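PDB 3KXW: saframycin Mx1 synthetase B from Legionella pneumophila subsp. pneumophila, which belongs to the ANL superfamily of AMP-binding enzymes, which pair a large N-terminal domain with a smaller C-terminal domain. Local coordinates for residues A[5-10]-A[14-19]; A[167-172]-A[409-414]; A[506-511]-A[571-576]; A[546-551]-A[559-564]. One frame throughout, in Å; residues are numbered along the deposited sequence.

Contact 1 (A[5-10]-A[14-19]); sequences KEYLQC and VDVVRL
Across this contact the closest CA atoms are those of Y7 with V16 and of C10 with D15, where helix 5-8 and the residues following it run beside helix 13-23 in roughly the opposite direction. No hydrogen bond joins the two segments, and the contact is almost wholly apolar. L19 carries much of it. Its CG lies anti to the backbone N (chi1 -171°), which sends the branched end across to helix 5-8. There L19 CG comes within 3.6 Å of Y7 CE1, with the two side chains at an oblique angle. The CD2 methyl of L19 also reaches E6 CG, at 3.5 Å. E6 crosses L19 at about a right angle, and its carboxylate oxygen OE2 ends 3.6 Å from L19 CD1. At the other end C10 points toward helix 13-23. C10 CB sits 3.6 Å from V16 CG2, and C10 SG rests against the D15 backbone, 3.7 Å from D15 C. V16 CG2 also lies 4.0 Å from Y7 O, a looser approach. D15 is tied within its own helix: R18 NH1 gives a hydrogen bond and salt bridge to D15 OD1 (3.0 Å), arriving from above the carboxylate plane and not straight (139° at the hydrogen). Beyond the contact, the Y7 ring makes a cation-pi contact with R20 and meets the ring of H23. V14 and V17 face the other way, onto helix 76-87, and V17 also onto I231 of helix 220-233. The arrangement is a one-turn helix folded back against helix 13-23, in the N-terminal region of the large ANL domain.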
# COMPACT_ATOMS: atom_id res chain seq x y z
N LYS A 5 11.05 7.84 -27.63
CA LYS A 5 12.43 8.14 -27.25
C LYS A 5 12.59 9.49 -26.55
O LYS A 5 13.37 9.61 -25.61
CB LYS A 5 13.37 8.06 -28.46
CG LYS A 5 13.59 6.64 -28.97
CD LYS A 5 14.02 5.69 -27.84
CE LYS A 5 15.40 6.05 -27.29
NZ LYS A 5 16.07 4.88 -26.65
N GLU A 6 11.85 10.48 -27.02
CA GLU A 6 11.92 11.82 -26.43
C GLU A 6 11.59 11.77 -24.92
O GLU A 6 12.20 12.48 -24.11
CB GLU A 6 10.97 12.75 -27.21
CG GLU A 6 11.42 14.22 -27.32
CD GLU A 6 10.67 14.99 -28.42
OE1 GLU A 6 10.64 14.49 -29.58
OE2 GLU A 6 10.11 16.09 -28.14
N TYR A 7 10.64 10.92 -24.53
CA TYR A 7 10.32 10.79 -23.10
C TYR A 7 11.39 10.00 -22.31
O TYR A 7 11.68 10.31 -21.14
CB TYR A 7 8.94 10.15 -22.91
CG TYR A 7 7.83 10.93 -23.60
CD1 TYR A 7 7.58 12.25 -23.27
CD2 TYR A 7 7.05 10.34 -24.59
CE1 TYR A 7 6.59 12.97 -23.89
CE2 TYR A 7 6.05 11.06 -25.22
CZ TYR A 7 5.82 12.37 -24.85
OH TYR A 7 4.84 13.10 -25.45
N LEU A 8 11.97 8.99 -22.95
CA LEU A 8 13.03 8.21 -22.31
C LEU A 8 14.22 9.08 -21.97
O LEU A 8 14.97 8.80 -21.03
CB LEU A 8 13.45 7.04 -23.21
CG LEU A 8 12.43 5.90 -23.29
CD1 LEU A 8 12.89 4.74 -24.21
CD2 LEU A 8 12.12 5.39 -21.89
N GLN A 9 14.39 10.16 -22.74
CA GLN A 9 15.55 11.02 -22.59
C GLN A 9 15.41 12.02 -21.44
O GLN A 9 16.40 12.61 -21.00
CB GLN A 9 15.84 11.74 -23.92
CG GLN A 9 16.42 10.80 -25.00
CD GLN A 9 16.42 11.40 -26.42
OE1 GLN A 9 16.06 12.57 -26.61
NE2 GLN A 9 16.79 10.59 -27.41
N CYS A 10 14.19 12.20 -20.94
CA CYS A 10 13.96 13.17 -19.87
C CYS A 10 14.65 12.72 -18.60
O CYS A 10 14.73 11.53 -18.33
CB CYS A 10 12.45 13.36 -19.61
SG CYS A 10 11.54 14.15 -20.93
N VAL A 14 9.32 15.60 -13.98
CA VAL A 14 8.90 16.98 -14.31
C VAL A 14 8.94 17.21 -15.83
O VAL A 14 7.97 17.71 -16.42
CB VAL A 14 9.77 18.03 -13.60
CG1 VAL A 14 9.48 19.45 -14.15
CG2 VAL A 14 9.53 17.99 -12.08
N ASP A 15 10.06 16.85 -16.45
CA ASP A 15 10.21 17.09 -17.89
C ASP A 15 9.35 16.16 -18.73
O ASP A 15 8.92 16.53 -19.83
CB ASP A 15 11.68 17.03 -18.30
CG ASP A 15 12.44 18.25 -17.84
OD1 ASP A 15 11.79 19.31 -17.64
OD2 ASP A 15 13.67 18.15 -17.67
N VAL A 16 9.09 14.96 -18.22
CA VAL A 16 8.16 14.07 -18.90
C VAL A 16 6.78 14.71 -18.97
O VAL A 16 6.13 14.71 -20.03
CB VAL A 16 8.06 12.69 -18.24
CG1 VAL A 16 6.94 11.87 -18.91
CG2 VAL A 16 9.40 11.96 -18.32
N VAL A 17 6.30 15.24 -17.84
CA VAL A 17 4.98 15.86 -17.82
C VAL A 17 4.94 17.10 -18.71
O VAL A 17 4.00 17.30 -19.47
CB VAL A 17 4.52 16.23 -16.38
CG1 VAL A 17 3.21 17.01 -16.42
CG2 VAL A 17 4.37 14.96 -15.55
N ARG A 18 5.98 17.93 -18.61
CA ARG A 18 6.08 19.14 -19.46
C ARG A 18 5.97 18.79 -20.94
O ARG A 18 5.27 19.47 -21.69
CB ARG A 18 7.38 19.91 -19.21
CG ARG A 18 7.41 20.72 -17.90
CD ARG A 18 8.72 21.51 -17.71
NE ARG A 18 9.01 22.43 -18.83
CZ ARG A 18 9.96 22.24 -19.75
NH1 ARG A 18 10.73 21.15 -19.71
NH2 ARG A 18 10.15 23.13 -20.73
N LEU A 19 6.69 17.75 -21.36
CA LEU A 19 6.75 17.37 -22.77
C LEU A 19 5.43 16.75 -23.23
O LEU A 19 4.94 17.06 -24.32
CB LEU A 19 7.91 16.42 -23.03
CG LEU A 19 8.18 16.13 -24.50
CD1 LEU A 19 8.48 17.43 -25.25
CD2 LEU A 19 9.36 15.15 -24.66

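Contact 2 (A[167-172]-A[409-414]); sequences NDIAFL and VAKGYW
L172 and W414 make the larger of the two touches here. The CD1 methyl of L172 lies 3.9 Å from both W414 CB and W414 CG, and L172 CD2 is 4.1 Å from W414 CE3. The leucine thus straddles the root of the tryptophan, and the two side chains meet at a slant. W414 CG is anti to its own N (chi1 -171°), and this carries the indole across the end of the leucine. The second touch is a single one: I169 CD1 meets K411 CB at 4.0 Å, and the two side chains cross nearly at right angles. K411 then bends at chi2 (54°), so its amine end leads away from the strand. No hydrogen bond links the segments.

In the next shell, L172 and I169 also rest on strand 91-95, through I91, and L172 touches M186. The backbone of A170 and L172 bonds to A92. A170 and F171 face V187 together in a classic beta bulge, within the pairing of 169-174 with 184-188. On the loop side, G412 has backbone angles at which a CB would jam against the preceding carbonyl. Y413 is held by its OH on E331 and by its N on T420 OG1, and its ring meets F424 edge-to-face. These bonds probably help set the position of W414. Strand 169-174 runs into the Thr-Ser-Gly-rich loop that is a signature of ANL enzymes, and the Gly-Tyr-Trp run of the partner loop packs beside the antiparallel pair 169-174 and 184-188.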
# COMPACT_ATOMS: atom_id res chain seq x y z
N ASN A 167 20.27 12.38 -9.15
CA ASN A 167 20.40 11.86 -7.80
C ASN A 167 19.69 12.68 -6.74
O ASN A 167 19.62 12.27 -5.59
CB ASN A 167 21.86 11.67 -7.44
CG ASN A 167 22.43 10.41 -8.02
OD1 ASN A 167 21.71 9.41 -8.19
ND2 ASN A 167 23.72 10.43 -8.33
N ASP A 168 19.15 13.84 -7.12
CA ASP A 168 18.38 14.65 -6.19
C ASP A 168 17.17 13.86 -5.67
O ASP A 168 16.52 13.16 -6.42
CB ASP A 168 17.83 15.90 -6.88
CG ASP A 168 18.91 16.95 -7.19
OD1 ASP A 168 20.04 16.83 -6.70
OD2 ASP A 168 18.59 17.89 -7.95
N ILE A 169 16.85 14.03 -4.40
CA ILE A 169 15.66 13.38 -3.84
C ILE A 169 14.39 14.06 -4.36
O ILE A 169 14.29 15.29 -4.34
CB ILE A 169 15.71 13.43 -2.30
CG1 ILE A 169 17.02 12.80 -1.80
CG2 ILE A 169 14.48 12.78 -1.68
CD1 ILE A 169 17.38 11.46 -2.44
N ALA A 170 13.43 13.25 -4.83
CA ALA A 170 12.15 13.73 -5.33
C ALA A 170 11.07 13.73 -4.25
O ALA A 170 10.30 14.68 -4.13
CB ALA A 170 11.71 12.87 -6.52
N PHE A 171 11.02 12.66 -3.44
CA PHE A 171 10.01 12.60 -2.39
C PHE A 171 10.38 11.62 -1.31
O PHE A 171 11.23 10.78 -1.50
CB PHE A 171 8.63 12.24 -2.96
CG PHE A 171 8.53 10.87 -3.56
CD1 PHE A 171 7.90 9.82 -2.88
CD2 PHE A 171 9.00 10.63 -4.85
CE1 PHE A 171 7.78 8.54 -3.47
CE2 PHE A 171 8.87 9.36 -5.43
CZ PHE A 171 8.27 8.33 -4.74
N LEU A 172 9.75 11.77 -0.15
CA LEU A 172 9.91 10.79 0.90
C LEU A 172 8.70 9.89 0.94
O LEU A 172 7.58 10.38 1.01
CB LEU A 172 10.05 11.48 2.25
CG LEU A 172 11.23 12.42 2.42
CD1 LEU A 172 11.32 12.91 3.88
CD2 LEU A 172 12.53 11.76 1.99
N VAL A 409 16.94 1.15 -6.28
CA VAL A 409 17.18 1.10 -4.85
C VAL A 409 17.41 2.50 -4.31
O VAL A 409 18.27 3.24 -4.79
CB VAL A 409 18.37 0.19 -4.49
CG1 VAL A 409 18.79 0.43 -3.05
CG2 VAL A 409 17.99 -1.29 -4.74
N ALA A 410 16.63 2.84 -3.31
CA ALA A 410 16.59 4.19 -2.76
C ALA A 410 17.87 4.57 -2.01
O ALA A 410 18.74 3.73 -1.75
CB ALA A 410 15.37 4.35 -1.86
N LYS A 411 17.95 5.84 -1.66
CA LYS A 411 19.14 6.45 -1.11
C LYS A 411 19.32 6.27 0.42
O LYS A 411 20.41 6.48 0.96
CB LYS A 411 19.13 7.94 -1.49
CG LYS A 411 20.25 8.79 -0.86
CD LYS A 411 21.62 8.21 -1.13
CE LYS A 411 22.72 9.22 -0.81
NZ LYS A 411 24.07 8.68 -1.16
N GLY A 412 18.27 5.90 1.12
CA GLY A 412 18.37 5.74 2.56
C GLY A 412 17.07 6.17 3.22
O GLY A 412 16.08 6.39 2.54
N TYR A 413 17.09 6.28 4.53
CA TYR A 413 15.96 6.81 5.28
C TYR A 413 16.31 8.22 5.73
O TYR A 413 17.40 8.45 6.28
CB TYR A 413 15.71 5.95 6.52
CG TYR A 413 15.39 4.50 6.23
CD1 TYR A 413 14.25 4.13 5.51
CD2 TYR A 413 16.20 3.49 6.72
CE1 TYR A 413 13.97 2.78 5.28
CE2 TYR A 413 15.93 2.17 6.50
CZ TYR A 413 14.81 1.81 5.77
OH TYR A 413 14.57 0.45 5.58
N TRP A 414 15.39 9.16 5.53
CA TRP A 414 15.65 10.56 5.87
C TRP A 414 16.11 10.72 7.32
O TRP A 414 15.39 10.36 8.24
CB TRP A 414 14.42 11.43 5.62
CG TRP A 414 14.76 12.87 5.77
CD1 TRP A 414 14.55 13.66 6.86
CD2 TRP A 414 15.41 13.69 4.80
NE1 TRP A 414 15.03 14.93 6.62
CE2 TRP A 414 15.57 14.97 5.36
CE3 TRP A 414 15.89 13.45 3.51
CZ2 TRP A 414 16.17 16.03 4.67
CZ3 TRP A 414 16.48 14.51 2.82
CH2 TRP A 414 16.61 15.78 3.41

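Contact 3 (A[506-511]-A[571-576]); sequences CEVKNR and PIVATW
V573 reaches toward the 506-511 segment and meets both V508 and R511. From CB, which points at that segment, the side chain splits into two methyls. CG1 is anti to the backbone N (chi1 171°) and comes up to the backbone of R511, 3.7 Å from R511 O. CG2 is anti to the carbonyl carbon. It has two partners: R511 CB at 4.2 Å and V508 CG2 at 4.3 Å. These are loose van der Waals distances, and no hydrogen bond crosses. The valine thus fits beside the turn after strand 499-508, with R511 on one branch and both R511 and V508 on the other. The long end of R511 leads away from V573. The closest CA pair is R511 with V573, 6.4 Å apart. V573 and A574 both face L542, which makes a classic beta bulge at the start of the last strand. The contact belongs to the small C-terminal alpha/beta domain. Here strand 539-544 lies between 499-508 and 574-577 in a mixed sheet. V573 also touches P544 on the end of that middle strand and Q518 on helix 515-533, while V508 rests on L486 of strand 486-496.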
# COMPACT_ATOMS: atom_id res chain seq x y z
N CYS A 506 -14.67 -8.76 20.52
CA CYS A 506 -15.46 -7.72 21.18
C CYS A 506 -16.58 -8.33 21.97
O CYS A 506 -17.27 -9.21 21.46
CB CYS A 506 -16.11 -6.78 20.14
SG CYS A 506 -14.97 -5.97 19.05
N GLU A 507 -16.79 -7.88 23.20
CA GLU A 507 -18.04 -8.16 23.89
C GLU A 507 -19.13 -7.33 23.22
O GLU A 507 -18.87 -6.20 22.80
CB GLU A 507 -17.95 -7.74 25.35
CG GLU A 507 -16.88 -8.46 26.14
CD GLU A 507 -16.83 -7.96 27.60
OE1 GLU A 507 -17.24 -6.81 27.85
OE2 GLU A 507 -16.38 -8.74 28.47
N VAL A 508 -20.34 -7.87 23.09
CA VAL A 508 -21.45 -7.09 22.58
C VAL A 508 -22.48 -6.96 23.68
O VAL A 508 -22.74 -7.93 24.41
CB VAL A 508 -22.09 -7.71 21.30
CG1 VAL A 508 -21.08 -7.70 20.14
CG2 VAL A 508 -22.54 -9.11 21.57
N LYS A 509 -23.04 -5.76 23.84
CA LYS A 509 -24.06 -5.57 24.86
C LYS A 509 -25.23 -6.52 24.65
O LYS A 509 -25.74 -7.09 25.60
CB LYS A 509 -24.59 -4.13 24.87
CG LYS A 509 -23.55 -3.07 25.26
CD LYS A 509 -24.13 -1.66 25.18
CE LYS A 509 -23.11 -0.63 25.59
NZ LYS A 509 -23.72 0.73 25.57
N ASN A 510 -25.68 -6.64 23.40
CA ASN A 510 -26.84 -7.44 23.05
C ASN A 510 -26.44 -8.74 22.35
O ASN A 510 -26.12 -8.75 21.14
CB ASN A 510 -27.85 -6.63 22.19
CG ASN A 510 -29.18 -7.37 21.99
OD1 ASN A 510 -29.22 -8.59 22.02
ND2 ASN A 510 -30.27 -6.62 21.79
N ARG A 511 -26.46 -9.83 23.10
CA ARG A 511 -25.98 -11.12 22.61
C ARG A 511 -26.92 -11.76 21.59
O ARG A 511 -26.57 -12.77 20.97
CB ARG A 511 -25.73 -12.09 23.77
CG ARG A 511 -27.00 -12.65 24.43
CD ARG A 511 -26.65 -13.43 25.69
NE ARG A 511 -27.81 -14.12 26.25
CZ ARG A 511 -28.38 -15.19 25.69
NH1 ARG A 511 -27.90 -15.67 24.56
NH2 ARG A 511 -29.42 -15.78 26.27
N PRO A 571 -17.82 -18.60 25.47
CA PRO A 571 -19.10 -18.52 24.76
C PRO A 571 -18.90 -17.61 23.56
O PRO A 571 -18.40 -16.50 23.74
CB PRO A 571 -20.04 -17.85 25.77
CG PRO A 571 -19.28 -17.78 27.07
CD PRO A 571 -17.83 -17.82 26.72
N ILE A 572 -19.27 -18.05 22.37
CA ILE A 572 -19.11 -17.23 21.18
C ILE A 572 -20.46 -16.88 20.58
O ILE A 572 -21.29 -17.75 20.33
CB ILE A 572 -18.23 -17.92 20.12
CG1 ILE A 572 -16.77 -17.96 20.58
CG2 ILE A 572 -18.33 -17.21 18.79
CD1 ILE A 572 -15.80 -18.46 19.51
N VAL A 573 -20.69 -15.59 20.34
CA VAL A 573 -21.91 -15.12 19.72
C VAL A 573 -21.83 -15.29 18.20
O VAL A 573 -22.76 -15.78 17.56
CB VAL A 573 -22.17 -13.64 20.03
CG1 VAL A 573 -23.34 -13.09 19.19
CG2 VAL A 573 -22.41 -13.45 21.53
N ALA A 574 -20.71 -14.85 17.62
CA ALA A 574 -20.52 -15.03 16.19
C ALA A 574 -19.07 -14.82 15.84
O ALA A 574 -18.32 -14.20 16.59
CB ALA A 574 -21.41 -14.07 15.38
N THR A 575 -18.67 -15.37 14.69
CA THR A 575 -17.31 -15.20 14.21
C THR A 575 -17.40 -14.74 12.78
O THR A 575 -18.29 -15.16 12.05
CB THR A 575 -16.52 -16.53 14.29
OG1 THR A 575 -16.43 -16.93 15.66
CG2 THR A 575 -15.09 -16.37 13.75
N TRP A 576 -16.48 -13.87 12.37
CA TRP A 576 -16.39 -13.44 10.98
C TRP A 576 -14.97 -13.76 10.53
O TRP A 576 -14.01 -13.47 11.25
CB TRP A 576 -16.64 -11.93 10.93
CG TRP A 576 -16.49 -11.21 9.60
CD1 TRP A 576 -17.47 -10.94 8.70
CD2 TRP A 576 -15.30 -10.58 9.10
NE1 TRP A 576 -16.96 -10.21 7.64
CE2 TRP A 576 -15.63 -9.98 7.87
CE3 TRP A 576 -13.98 -10.47 9.58
CZ2 TRP A 576 -14.68 -9.29 7.10
CZ3 TRP A 576 -13.04 -9.79 8.81
CH2 TRP A 576 -13.40 -9.21 7.58

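Contact 4 (A[546-551]-A[559-564]); sequences KAMPHT and NFCRKH
P549 and F560 form the tight part of this contact. The P549 ring lies over one face of the phenyl group. Its CD stands 3.4 Å from the centre of the F560 ring and only 6° off the normal, a CH-pi contact. P549 CG is 3.4 Å from F560 CD1. The opposite face of the F560 ring has H564 ND1 above it, shifted toward the rim. A hydrogen bond within the helix fixes the turn of that imidazole: H564 ND1 donates to F560 O at 2.9 Å, with an angle of 148° at the hydrogen, tilted from the carbonyl plane. F560 O accepts from H564 N as well, so two bonds grip it. The phenyl ring thus has P549 CD centred over one face and H564 ND1 near the rim of the other.

P549 is the first residue of a Pro-x-Thr-x-Ser-Gly-Lys sequence, a motif familiar near the C-terminus of ANL enzymes, and the loop leads on into helix 554-567, which carries F560.

A second tight spot is buried. The selenomethionine M548 is extended beyond CG and places its CE 3.5 Å from C561 SG. Both M548 and C561 also rest on M505 of strand 499-508, and C561 touches A490 and F492. The looser side is near A547, whose carbonyl O approaches F560 CZ at 3.7 Å, obliquely to the ring. P549 itself is exposed to solvent, and F560 partly so, in contrast to the buried M548 and C561.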
# COMPACT_ATOMS: atom_id res chain seq x y z
N LYS A 546 -19.44 -8.92 29.74
CA LYS A 546 -18.80 -9.44 30.96
C LYS A 546 -18.10 -10.79 30.75
O LYS A 546 -17.72 -11.46 31.71
CB LYS A 546 -19.83 -9.50 32.11
CG LYS A 546 -19.24 -9.86 33.49
CD LYS A 546 -18.36 -8.73 34.07
CE LYS A 546 -18.10 -8.94 35.58
NZ LYS A 546 -17.34 -7.82 36.23
N ALA A 547 -17.92 -11.20 29.50
CA ALA A 547 -17.30 -12.50 29.25
C ALA A 547 -15.78 -12.43 29.42
O ALA A 547 -15.13 -13.45 29.60
CB ALA A 547 -17.68 -13.03 27.88
N MSE A 548 -15.23 -11.22 29.35
CA MSE A 548 -13.82 -10.99 29.67
C MSE A 548 -13.66 -10.57 31.13
O MSE A 548 -14.33 -9.65 31.59
CB MSE A 548 -13.24 -9.90 28.78
CG MSE A 548 -13.37 -10.19 27.29
SE MSE A 548 -12.59 -8.75 26.20
CE MSE A 548 -13.14 -9.42 24.44
N PRO A 549 -12.73 -11.21 31.84
CA PRO A 549 -12.60 -10.94 33.28
C PRO A 549 -12.27 -9.48 33.57
O PRO A 549 -11.59 -8.82 32.76
CB PRO A 549 -11.44 -11.86 33.71
CG PRO A 549 -11.34 -12.91 32.63
CD PRO A 549 -11.74 -12.18 31.36
N HIS A 550 -12.75 -8.96 34.70
CA HIS A 550 -12.44 -7.60 35.08
C HIS A 550 -10.94 -7.40 35.13
O HIS A 550 -10.21 -8.25 35.66
CB HIS A 550 -13.05 -7.24 36.44
CG HIS A 550 -12.47 -5.99 37.03
ND1 HIS A 550 -12.93 -4.73 36.73
CD2 HIS A 550 -11.43 -5.81 37.89
CE1 HIS A 550 -12.22 -3.83 37.39
NE2 HIS A 550 -11.30 -4.46 38.10
N THR A 551 -10.48 -6.29 34.58
CA THR A 551 -9.07 -5.94 34.65
C THR A 551 -8.87 -4.54 34.13
O THR A 551 -9.66 -4.03 33.33
CB THR A 551 -8.16 -6.93 33.85
OG1 THR A 551 -6.80 -6.47 33.87
CG2 THR A 551 -8.63 -7.04 32.40
N ASN A 559 -4.44 -11.40 26.70
CA ASN A 559 -3.95 -12.76 26.92
C ASN A 559 -5.06 -13.76 27.22
O ASN A 559 -5.00 -14.91 26.79
CB ASN A 559 -2.89 -12.80 28.03
CG ASN A 559 -1.62 -12.09 27.62
OD1 ASN A 559 -1.35 -11.91 26.44
ND2 ASN A 559 -0.83 -11.67 28.62
N PHE A 560 -6.08 -13.31 27.94
CA PHE A 560 -7.23 -14.15 28.22
C PHE A 560 -7.94 -14.55 26.93
O PHE A 560 -8.24 -15.73 26.72
CB PHE A 560 -8.21 -13.44 29.16
CG PHE A 560 -9.54 -14.14 29.29
CD1 PHE A 560 -9.80 -14.99 30.35
CD2 PHE A 560 -10.53 -13.95 28.34
CE1 PHE A 560 -11.03 -15.64 30.47
CE2 PHE A 560 -11.75 -14.60 28.44
CZ PHE A 560 -12.00 -15.45 29.51
N CYS A 561 -8.17 -13.57 26.06
CA CYS A 561 -8.89 -13.80 24.81
C CYS A 561 -8.09 -14.70 23.88
O CYS A 561 -8.63 -15.58 23.21
CB CYS A 561 -9.16 -12.48 24.08
SG CYS A 561 -10.31 -11.36 24.91
N ARG A 562 -6.79 -14.45 23.82
CA ARG A 562 -5.93 -15.28 22.98
C ARG A 562 -5.97 -16.73 23.46
O ARG A 562 -6.08 -17.65 22.66
CB ARG A 562 -4.51 -14.73 22.98
CG ARG A 562 -3.52 -15.61 22.28
CD ARG A 562 -2.10 -15.16 22.62
NE ARG A 562 -1.68 -13.98 21.85
CZ ARG A 562 -1.28 -14.02 20.58
NH1 ARG A 562 -1.28 -15.18 19.93
NH2 ARG A 562 -0.90 -12.91 19.97
N LYS A 563 -5.92 -16.91 24.78
CA LYS A 563 -5.84 -18.25 25.37
C LYS A 563 -7.14 -19.03 25.27
O LYS A 563 -7.13 -20.25 25.09
CB LYS A 563 -5.39 -18.18 26.84
CG LYS A 563 -5.68 -19.47 27.60
CD LYS A 563 -5.22 -19.41 29.05
CE LYS A 563 -5.62 -20.68 29.79
NZ LYS A 563 -4.54 -21.17 30.69
N HIS A 564 -8.27 -18.33 25.39
CA HIS A 564 -9.56 -19.01 25.34
C HIS A 564 -10.18 -19.10 23.95
O HIS A 564 -11.13 -19.84 23.74
CB HIS A 564 -10.52 -18.40 26.36
CG HIS A 564 -10.12 -18.65 27.78
ND1 HIS A 564 -9.41 -17.74 28.53
CD2 HIS A 564 -10.30 -19.73 28.58
CE1 HIS A 564 -9.19 -18.23 29.73
NE2 HIS A 564 -9.72 -19.44 29.79

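The four contacts form two pairs. Contacts 1 and 2 lie on the same side of the chain's centre, with centres 21 Å apart and nearest atoms about 8 Å apart. Contacts 3 and 4 both lie in the small C-terminal domain, with centres 13 Å apart. They touch directly: E507 OE2 probably accepts a hydrogen bond from M548 N, 2.9 Å away. Contact 4 is also nested in the loop that contact 3 closes. The pairs are far apart, with centres 46 to 60 Å from each other. The L172 side chain of contact 2 is about 13 Å from the bound 5'-O-[(S)-(dodecanoyloxy)(hydroxy)phosphoryl]adenosine, so it does not touch the ligand.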